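Local structure of uroporphyrin-III C-methyltransferase (Thermus thermophilus, 1VE2) at residues A[36-40]-A[188-192]; A[168-173]-A[200-204]; A[180-186]-A[214-220]. The protein probably catalyses the S-adenosyl-L-methionine-dependent C-methylation of uroporphyrinogen III, a step of tetrapyrrole (porphyrin and corrinoid) biosynthesis. The contacts are given in a common frame with arbitrary orientation. Numbering follows the deposited sequence.

Interaction 1: A[36-40]-A[188-192]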
loop_
_atom_site.group_PDB
_atom_site.type_symbol
_atom_site.label_atom_id
_atom_site.label_comp_id
_atom_site.label_asym_id
_atom_site.label_seq_id
_atom_site.Cartn_x
_atom_site.Cartn_y
_atom_site.Cartn_z
ATOM N N ARG A 36 -12.800 3.127 -15.774
ATOM C CA ARG A 36 -12.468 2.932 -17.184
ATOM C C ARG A 36 -11.063 2.361 -17.384
ATOM O O ARG A 36 -10.850 1.507 -18.241
ATOM C CB ARG A 36 -12.543 4.265 -17.942
ATOM C CG ARG A 36 -13.869 5.006 -17.859
ATOM C CD ARG A 36 -14.885 4.480 -18.860
ATOM N NE ARG A 36 -16.074 5.330 -18.909
ATOM C CZ ARG A 36 -17.095 5.150 -19.742
ATOM N NH1 ARG A 36 -17.083 4.144 -20.610
ATOM N NH2 ARG A 36 -18.130 5.980 -19.713
ATOM N N LEU A 37 -10.110 2.841 -16.593
ATOM C CA LEU A 37 -8.716 2.414 -16.716
ATOM C C LEU A 37 -8.333 1.124 -15.982
ATOM O O LEU A 37 -7.160 0.917 -15.676
ATOM C CB LEU A 37 -7.794 3.552 -16.254
ATOM C CG LEU A 37 -6.515 3.889 -17.040
ATOM C CD1 LEU A 37 -5.926 5.181 -16.483
ATOM C CD2 LEU A 37 -5.494 2.759 -16.958
ATOM N N VAL A 38 -9.298 0.258 -15.690
ATOM C CA VAL A 38 -8.964 -0.992 -15.006
ATOM C C VAL A 38 -8.408 -1.996 -16.014
ATOM O O VAL A 38 -8.980 -2.191 -17.087
ATOM C CB VAL A 38 -10.192 -1.592 -14.278
ATOM C CG1 VAL A 38 -9.902 -3.026 -13.848
ATOM C CG2 VAL A 38 -10.520 -0.750 -13.049
ATOM N N HIS A 39 -7.286 -2.617 -15.659
ATOM C CA HIS A 39 -6.610 -3.590 -16.514
ATOM C C HIS A 39 -7.566 -4.625 -17.104
ATOM O O HIS A 39 -8.407 -5.187 -16.397
ATOM C CB HIS A 39 -5.503 -4.290 -15.719
ATOM C CG HIS A 39 -4.532 -5.057 -16.563
ATOM N ND1 HIS A 39 -4.852 -6.249 -17.178
ATOM C CD2 HIS A 39 -3.237 -4.807 -16.876
ATOM C CE1 HIS A 39 -3.795 -6.703 -17.829
ATOM N NE2 HIS A 39 -2.802 -5.847 -17.662
ATOM N N PRO A 40 -7.451 -4.882 -18.418
ATOM C CA PRO A 40 -8.292 -5.847 -19.136
ATOM C C PRO A 40 -8.314 -7.230 -18.494
ATOM O O PRO A 40 -9.363 -7.871 -18.433
ATOM C CB PRO A 40 -7.674 -5.876 -20.533
ATOM C CG PRO A 40 -7.137 -4.483 -20.694
ATOM C CD PRO A 40 -6.504 -4.224 -19.339
ATOM N N VAL A 188 3.215 1.317 -15.112
ATOM C CA VAL A 188 3.926 0.196 -14.506
ATOM C C VAL A 188 3.018 -1.026 -14.486
ATOM O O VAL A 188 1.864 -0.940 -14.068
ATOM C CB VAL A 188 4.361 0.509 -13.058
ATOM C CG1 VAL A 188 5.085 -0.700 -12.461
ATOM C CG2 VAL A 188 5.256 1.736 -13.043
ATOM N N GLY A 189 3.544 -2.157 -14.950
ATOM C CA GLY A 189 2.773 -3.386 -14.973
ATOM C C GLY A 189 1.873 -3.511 -16.190
ATOM O O GLY A 189 1.222 -4.538 -16.374
ATOM N N TRP A 190 1.843 -2.471 -17.019
ATOM C CA TRP A 190 1.012 -2.452 -18.226
ATOM C C TRP A 190 1.864 -2.376 -19.489
ATOM O O TRP A 190 3.035 -2.001 -19.440
ATOM C CB TRP A 190 0.107 -1.216 -18.234
ATOM C CG TRP A 190 -0.971 -1.181 -17.206
ATOM C CD1 TRP A 190 -0.828 -1.297 -15.853
ATOM C CD2 TRP A 190 -2.365 -0.968 -17.448
ATOM N NE1 TRP A 190 -2.053 -1.165 -15.234
ATOM C CE2 TRP A 190 -3.012 -0.962 -16.191
ATOM C CE3 TRP A 190 -3.132 -0.778 -18.608
ATOM C CZ2 TRP A 190 -4.391 -0.775 -16.061
ATOM C CZ3 TRP A 190 -4.503 -0.593 -18.479
ATOM C CH2 TRP A 190 -5.118 -0.592 -17.212
ATOM N N PRO A 191 1.281 -2.738 -20.644
ATOM C CA PRO A 191 2.055 -2.662 -21.888
ATOM C C PRO A 191 2.381 -1.175 -22.060
ATOM O O PRO A 191 1.531 -0.325 -21.795
ATOM C CB PRO A 191 1.064 -3.147 -22.944
ATOM C CG PRO A 191 0.194 -4.103 -22.183
ATOM C CD PRO A 191 -0.024 -3.385 -20.868
ATOM N N GLY A 192 3.598 -0.853 -22.481
ATOM C CA GLY A 192 3.949 0.549 -22.649
ATOM C C GLY A 192 4.545 1.161 -21.391
ATOM O O GLY A 192 4.638 2.384 -21.255
HETATM O O HOH W 1 -0.034 -5.827 -18.294
#
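This is a loop-to-loop surface contact across the two alpha/beta domains of the tetrapyrrole methylase fold, made chiefly by one tryptophan. No direct hydrogen bond joins the segments, and 227 Å² is buried in all. Trp190 extends its indole (chi1 near -68°) so that the six-membered ring meets the 36-40 backbone: CH2 of Trp190 lies 3.0 Å from O of Leu37, close to the indole plane, and 3.3 Å from N of His39. The CD2 methyl of Leu37 packs 3.4 Å from CH2 of Trp190. His39 stands over one face of the indole in a T-shaped pair, its edge directed at the six-membered ring, with centroids 5.0 Å apart and planes at 67°. Pro40 adds a looser apolar contact, CD to CZ3 of Trp190 at 4.2 Å. The far end of the imidazole is linked to the other loop by water: one molecule lies 2.8 Å from NE2 of His39 and donates to O of Gly189 at 2.6 Å. ND1 of His39 caps N of Gly41, making His39 the N-cap of helix 40-43, while NE1 of Trp190 is bonded to O of Phe12. The loop of the 181-186/194-199 hairpin thus meets, across the domain boundary, the loop between strand 31-34 and helix 40-43 beside the parallel sheet.

Interaction 2: A[168-173]-A[200-204]; sequences LKERLL and VEDLP
Lys169, Leu203 and Val200 carry most of this packing of helix 168-173 against the turn after strand 194-199. Residues 200-202 form a short 3-10 segment, N of Leu203 bonding to O of Val200 (3.1 Å), and a cis peptide precedes Pro204. The backbones come nearest at Lys169 and Leu203, CA to CA 5.8 Å. Lys169 (t, t, p, m) lays its methylenes along the turn: its CG is 3.5 Å from O of Val200 and its CD 3.1 Å from O of Leu203. CB of Lys169 is 3.7 Å from CB of Leu203. NZ of Lys169 curls back to OE2 of Glu170 in a 3.3 Å salt bridge, weak as a hydrogen bond. Both segments pack over one face of the mixed sheet of the C-terminal half, Leu172, Val200 and Leu203 all touching Leu182 of strand 181-186. Leu203 (m, t) sets CD1 3.7 Å from CD1 of Leu172 and 4.0 Å from CD2 of Leu168. Val200 (t) directs CG1 to CB of Leu172 and CD2 of Leu173, each at 4.0 Å.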
loop_
_atom_site.group_PDB
_atom_site.type_symbol
_atom_site.label_atom_id
_atom_site.label_comp_id
_atom_site.label_asym_id
_atom_site.label_seq_id
_atom_site.Cartn_x
_atom_site.Cartn_y
_atom_site.Cartn_z
ATOM N N LEU A 168 5.495 22.126 -11.746
ATOM C CA LEU A 168 5.906 20.958 -10.981
ATOM C C LEU A 168 7.311 21.091 -10.401
ATOM O O LEU A 168 7.508 20.948 -9.195
ATOM C CB LEU A 168 5.840 19.705 -11.855
ATOM C CG LEU A 168 6.220 18.391 -11.164
ATOM C CD1 LEU A 168 5.298 18.151 -9.976
ATOM C CD2 LEU A 168 6.128 17.245 -12.158
ATOM N N LYS A 169 8.290 21.361 -11.259
ATOM C CA LYS A 169 9.672 21.493 -10.807
ATOM C C LYS A 169 9.768 22.560 -9.723
ATOM O O LYS A 169 10.512 22.402 -8.747
ATOM C CB LYS A 169 10.579 21.880 -11.973
ATOM C CG LYS A 169 12.062 21.926 -11.613
ATOM C CD LYS A 169 12.951 22.211 -12.820
ATOM C CE LYS A 169 12.848 23.656 -13.296
ATOM N NZ LYS A 169 11.502 23.995 -13.835
ATOM N N GLU A 170 9.005 23.637 -9.888
ATOM C CA GLU A 170 9.023 24.732 -8.928
ATOM C C GLU A 170 8.654 24.244 -7.535
ATOM O O GLU A 170 9.403 24.409 -6.573
ATOM C CB GLU A 170 8.028 25.844 -9.321
ATOM C CG GLU A 170 7.607 25.939 -10.785
ATOM C CD GLU A 170 8.758 25.820 -11.761
ATOM O OE1 GLU A 170 9.824 26.410 -11.494
ATOM O OE2 GLU A 170 8.594 25.140 -12.795
ATOM N N ARG A 171 7.467 23.658 -7.447
ATOM C CA ARG A 171 6.940 23.151 -6.191
ATOM C C ARG A 171 7.812 22.102 -5.522
ATOM O O ARG A 171 7.914 22.072 -4.301
ATOM C CB ARG A 171 5.518 22.618 -6.408
ATOM C CG ARG A 171 4.447 23.581 -5.918
ATOM C CD ARG A 171 4.719 25.005 -6.403
ATOM N NE ARG A 171 3.932 26.003 -5.683
ATOM C CZ ARG A 171 4.106 27.315 -5.806
ATOM N NH1 ARG A 171 5.041 27.786 -6.622
ATOM N NH2 ARG A 171 3.351 28.157 -5.114
ATOM N N LEU A 172 8.444 21.247 -6.318
ATOM C CA LEU A 172 9.313 20.217 -5.759
ATOM C C LEU A 172 10.541 20.877 -5.151
ATOM O O LEU A 172 11.131 20.364 -4.202
ATOM C CB LEU A 172 9.748 19.215 -6.836
ATOM C CG LEU A 172 8.676 18.341 -7.498
ATOM C CD1 LEU A 172 9.337 17.416 -8.500
ATOM C CD2 LEU A 172 7.934 17.526 -6.444
ATOM N N LEU A 173 10.918 22.027 -5.703
ATOM C CA LEU A 173 12.074 22.768 -5.212
ATOM C C LEU A 173 11.816 23.300 -3.805
ATOM O O LEU A 173 12.752 23.605 -3.064
ATOM C CB LEU A 173 12.400 23.923 -6.166
ATOM C CG LEU A 173 12.936 23.492 -7.532
ATOM C CD1 LEU A 173 13.036 24.694 -8.461
ATOM C CD2 LEU A 173 14.293 22.834 -7.357
ATOM N N VAL A 200 15.520 16.471 -10.060
ATOM C CA VAL A 200 14.463 17.475 -10.083
ATOM C C VAL A 200 14.731 18.547 -11.136
ATOM O O VAL A 200 13.826 18.951 -11.862
ATOM C CB VAL A 200 14.308 18.169 -8.703
ATOM C CG1 VAL A 200 13.244 19.248 -8.779
ATOM C CG2 VAL A 200 13.934 17.145 -7.645
ATOM N N GLU A 201 15.977 18.997 -11.218
ATOM C CA GLU A 201 16.348 20.039 -12.171
ATOM C C GLU A 201 16.092 19.650 -13.626
ATOM O O GLU A 201 15.873 20.517 -14.470
ATOM C CB GLU A 201 17.823 20.416 -11.983
ATOM C CG GLU A 201 18.815 19.382 -12.497
ATOM C CD GLU A 201 20.222 19.625 -11.992
ATOM O OE1 GLU A 201 20.575 20.801 -11.769
ATOM O OE2 GLU A 201 20.980 18.645 -11.823
ATOM N N ASP A 202 16.112 18.353 -13.922
ATOM C CA ASP A 202 15.882 17.895 -15.288
ATOM C C ASP A 202 14.482 18.213 -15.800
ATOM O O ASP A 202 14.238 18.174 -17.005
ATOM C CB ASP A 202 16.128 16.393 -15.404
ATOM C CG ASP A 202 17.545 16.007 -15.044
ATOM O OD1 ASP A 202 18.473 16.782 -15.359
ATOM O OD2 ASP A 202 17.734 14.924 -14.458
ATOM N N LEU A 203 13.562 18.520 -14.889
ATOM C CA LEU A 203 12.190 18.845 -15.271
ATOM C C LEU A 203 12.132 20.222 -15.925
ATOM O O LEU A 203 12.998 21.063 -15.689
ATOM C CB LEU A 203 11.274 18.838 -14.040
ATOM C CG LEU A 203 11.122 17.544 -13.234
ATOM C CD1 LEU A 203 10.139 17.779 -12.098
ATOM C CD2 LEU A 203 10.630 16.417 -14.130
ATOM N N PRO A 204 11.109 20.474 -16.759
ATOM C CA PRO A 204 10.014 19.569 -17.132
ATOM C C PRO A 204 10.402 18.626 -18.272
ATOM O O PRO A 204 9.703 17.651 -18.551
ATOM C CB PRO A 204 8.897 20.526 -17.558
ATOM C CG PRO A 204 9.261 21.829 -16.901
ATOM C CD PRO A 204 10.749 21.862 -17.080
#

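Interaction 3: A[180-186]-A[214-220]; sequences TPLALLA and ALLVVGK
Leucines and valines fill both faces of this antiparallel strand pair. On one face, CD1 of Leu182 (t, t) lies 4.2 Å from CD1 of Leu216 and from CB of Val218, CD2 of Leu184 (m, t) is 4.0 Å from CG of Leu216, and CB of Ala186 is 3.6 Å from CB of Ala214. On the reverse face, with Ala183 and Leu215, CD1 of Leu185 (m, p) meets CG2 of Val217 at 4.1 Å; helix 119-124 packs there. Strands 181-186 and 214-218 are neighbours in the mixed sheet of the C-terminal half, axes 4.4 Å apart at closest and 161° between directions. Leu182-Val218, Leu184-Leu216 and Ala186-Ala214 are non-hydrogen-bonded pairs (CA-CA 4.4, 4.7 and 3.9 Å). Ala183-Val217 and Leu185-Leu215 are hydrogen-bonded pairs, with Ala183 N to Val217 O 2.8 Å, Val217 N to Ala183 O 3.0 Å, Leu185 N to Leu215 O 2.8 Å and Leu215 N to Leu185 O 2.6 Å. N of Gly219 reaches O of Pro181 at 3.1 Å.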
loop_
_atom_site.group_PDB
_atom_site.type_symbol
_atom_site.label_atom_id
_atom_site.label_comp_id
_atom_site.label_asym_id
_atom_site.label_seq_id
_atom_site.Cartn_x
_atom_site.Cartn_y
_atom_site.Cartn_z
ATOM N N THR A 180 18.353 16.648 -6.316
ATOM C CA THR A 180 17.730 15.438 -5.787
ATOM C C THR A 180 17.275 14.448 -6.853
ATOM O O THR A 180 16.596 14.818 -7.812
ATOM C CB THR A 180 16.516 15.786 -4.900
ATOM O OG1 THR A 180 16.927 16.682 -3.865
ATOM C CG2 THR A 180 15.941 14.525 -4.261
ATOM N N PRO A 181 17.657 13.169 -6.702
ATOM C CA PRO A 181 17.273 12.128 -7.659
ATOM C C PRO A 181 15.753 12.066 -7.784
ATOM O O PRO A 181 15.038 12.157 -6.787
ATOM C CB PRO A 181 17.853 10.863 -7.036
ATOM C CG PRO A 181 19.084 11.366 -6.368
ATOM C CD PRO A 181 18.606 12.638 -5.708
ATOM N N LEU A 182 15.271 11.920 -9.014
ATOM C CA LEU A 182 13.841 11.852 -9.282
ATOM C C LEU A 182 13.533 10.788 -10.328
ATOM O O LEU A 182 14.271 10.624 -11.305
ATOM C CB LEU A 182 13.331 13.213 -9.761
ATOM C CG LEU A 182 11.820 13.360 -9.982
ATOM C CD1 LEU A 182 11.412 14.800 -9.768
ATOM C CD2 LEU A 182 11.442 12.888 -11.373
ATOM N N ALA A 183 12.439 10.063 -10.114
ATOM C CA ALA A 183 12.026 9.016 -11.034
ATOM C C ALA A 183 10.609 9.252 -11.533
ATOM O O ALA A 183 9.742 9.720 -10.794
ATOM C CB ALA A 183 12.119 7.662 -10.356
ATOM N N LEU A 184 10.385 8.944 -12.804
ATOM C CA LEU A 184 9.070 9.085 -13.415
ATOM C C LEU A 184 8.705 7.696 -13.927
ATOM O O LEU A 184 9.393 7.144 -14.780
ATOM C CB LEU A 184 9.115 10.091 -14.569
ATOM C CG LEU A 184 9.432 11.541 -14.194
ATOM C CD1 LEU A 184 9.493 12.398 -15.456
ATOM C CD2 LEU A 184 8.370 12.079 -13.245
ATOM N N LEU A 185 7.636 7.120 -13.390
ATOM C CA LEU A 185 7.234 5.781 -13.788
ATOM C C LEU A 185 5.815 5.763 -14.324
ATOM O O LEU A 185 4.856 6.023 -13.594
ATOM C CB LEU A 185 7.351 4.823 -12.599
ATOM C CG LEU A 185 8.674 4.859 -11.830
ATOM C CD1 LEU A 185 8.682 6.044 -10.873
ATOM C CD2 LEU A 185 8.849 3.563 -11.056
ATOM N N ALA A 186 5.681 5.448 -15.608
ATOM C CA ALA A 186 4.370 5.411 -16.229
ATOM C C ALA A 186 3.959 4.006 -16.634
ATOM O O ALA A 186 4.794 3.184 -17.003
ATOM C CB ALA A 186 4.347 6.332 -17.445
ATOM N N ALA A 214 0.976 8.326 -14.750
ATOM C CA ALA A 214 2.338 8.106 -14.291
ATOM C C ALA A 214 2.541 8.461 -12.821
ATOM O O ALA A 214 1.730 9.167 -12.218
ATOM C CB ALA A 214 3.307 8.895 -15.156
ATOM N N LEU A 215 3.634 7.954 -12.260
ATOM C CA LEU A 215 3.997 8.190 -10.870
ATOM C C LEU A 215 5.308 8.951 -10.836
ATOM O O LEU A 215 6.126 8.835 -11.747
ATOM C CB LEU A 215 4.227 6.872 -10.127
ATOM C CG LEU A 215 3.132 5.831 -9.936
ATOM C CD1 LEU A 215 3.724 4.608 -9.239
ATOM C CD2 LEU A 215 1.998 6.420 -9.118
ATOM N N LEU A 216 5.509 9.704 -9.767
ATOM C CA LEU A 216 6.733 10.462 -9.572
ATOM C C LEU A 216 7.246 10.128 -8.177
ATOM O O LEU A 216 6.468 10.089 -7.223
ATOM C CB LEU A 216 6.456 11.965 -9.672
ATOM C CG LEU A 216 7.620 12.940 -9.453
ATOM C CD1 LEU A 216 7.254 14.304 -10.046
ATOM C CD2 LEU A 216 7.936 13.071 -7.966
ATOM N N VAL A 217 8.542 9.855 -8.070
ATOM C CA VAL A 217 9.160 9.561 -6.783
ATOM C C VAL A 217 10.430 10.406 -6.693
ATOM O O VAL A 217 11.290 10.339 -7.575
ATOM C CB VAL A 217 9.542 8.070 -6.646
ATOM C CG1 VAL A 217 10.034 7.794 -5.226
ATOM C CG2 VAL A 217 8.352 7.188 -6.989
ATOM N N VAL A 218 10.542 11.203 -5.632
ATOM C CA VAL A 218 11.704 12.060 -5.451
ATOM C C VAL A 218 12.320 11.910 -4.057
ATOM O O VAL A 218 11.613 11.687 -3.070
ATOM C CB VAL A 218 11.331 13.544 -5.742
ATOM C CG1 VAL A 218 10.165 13.980 -4.869
ATOM C CG2 VAL A 218 12.546 14.452 -5.535
ATOM N N GLY A 219 13.645 12.010 -3.989
ATOM C CA GLY A 219 14.332 11.877 -2.719
ATOM C C GLY A 219 15.628 11.104 -2.866
ATOM O O GLY A 219 15.850 10.437 -3.875
ATOM N N LYS A 220 16.484 11.193 -1.853
ATOM C CA LYS A 220 17.769 10.504 -1.857
ATOM C C LYS A 220 17.683 9.005 -2.143
ATOM O O LYS A 220 18.612 8.424 -2.709
ATOM C CB LYS A 220 18.485 10.719 -0.518
ATOM C CG LYS A 220 18.894 12.162 -0.248
ATOM C CD LYS A 220 19.587 12.304 1.096
ATOM C CE LYS A 220 20.063 13.732 1.316
ATOM N NZ LYS A 220 20.769 13.878 2.617
#

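Interactions 2 and 3 belong to the mixed-sheet half of the chain, their centres about 11 Å apart. Interaction 3 joins two strands of that sheet, and interaction 2 packs on one face of it: CD1 of Leu172 lies 3.6 Å from CD1 of Leu182, and N of Val200 probably bonds to O of Thr180 (3.0 Å). Interaction 1, about 20 Å from interaction 3 and about 27 Å from interaction 2 centre to centre, lies where loops of the mixed-sheet and parallel-sheet halves meet. Along the chain the order is 36-40, 168-173, 180-186, 188-192, 200-204, 214-220, so every pair interleaves. One residue separates 180-186 from 188-192, so strand 181-186 runs on into the loop of interaction 1.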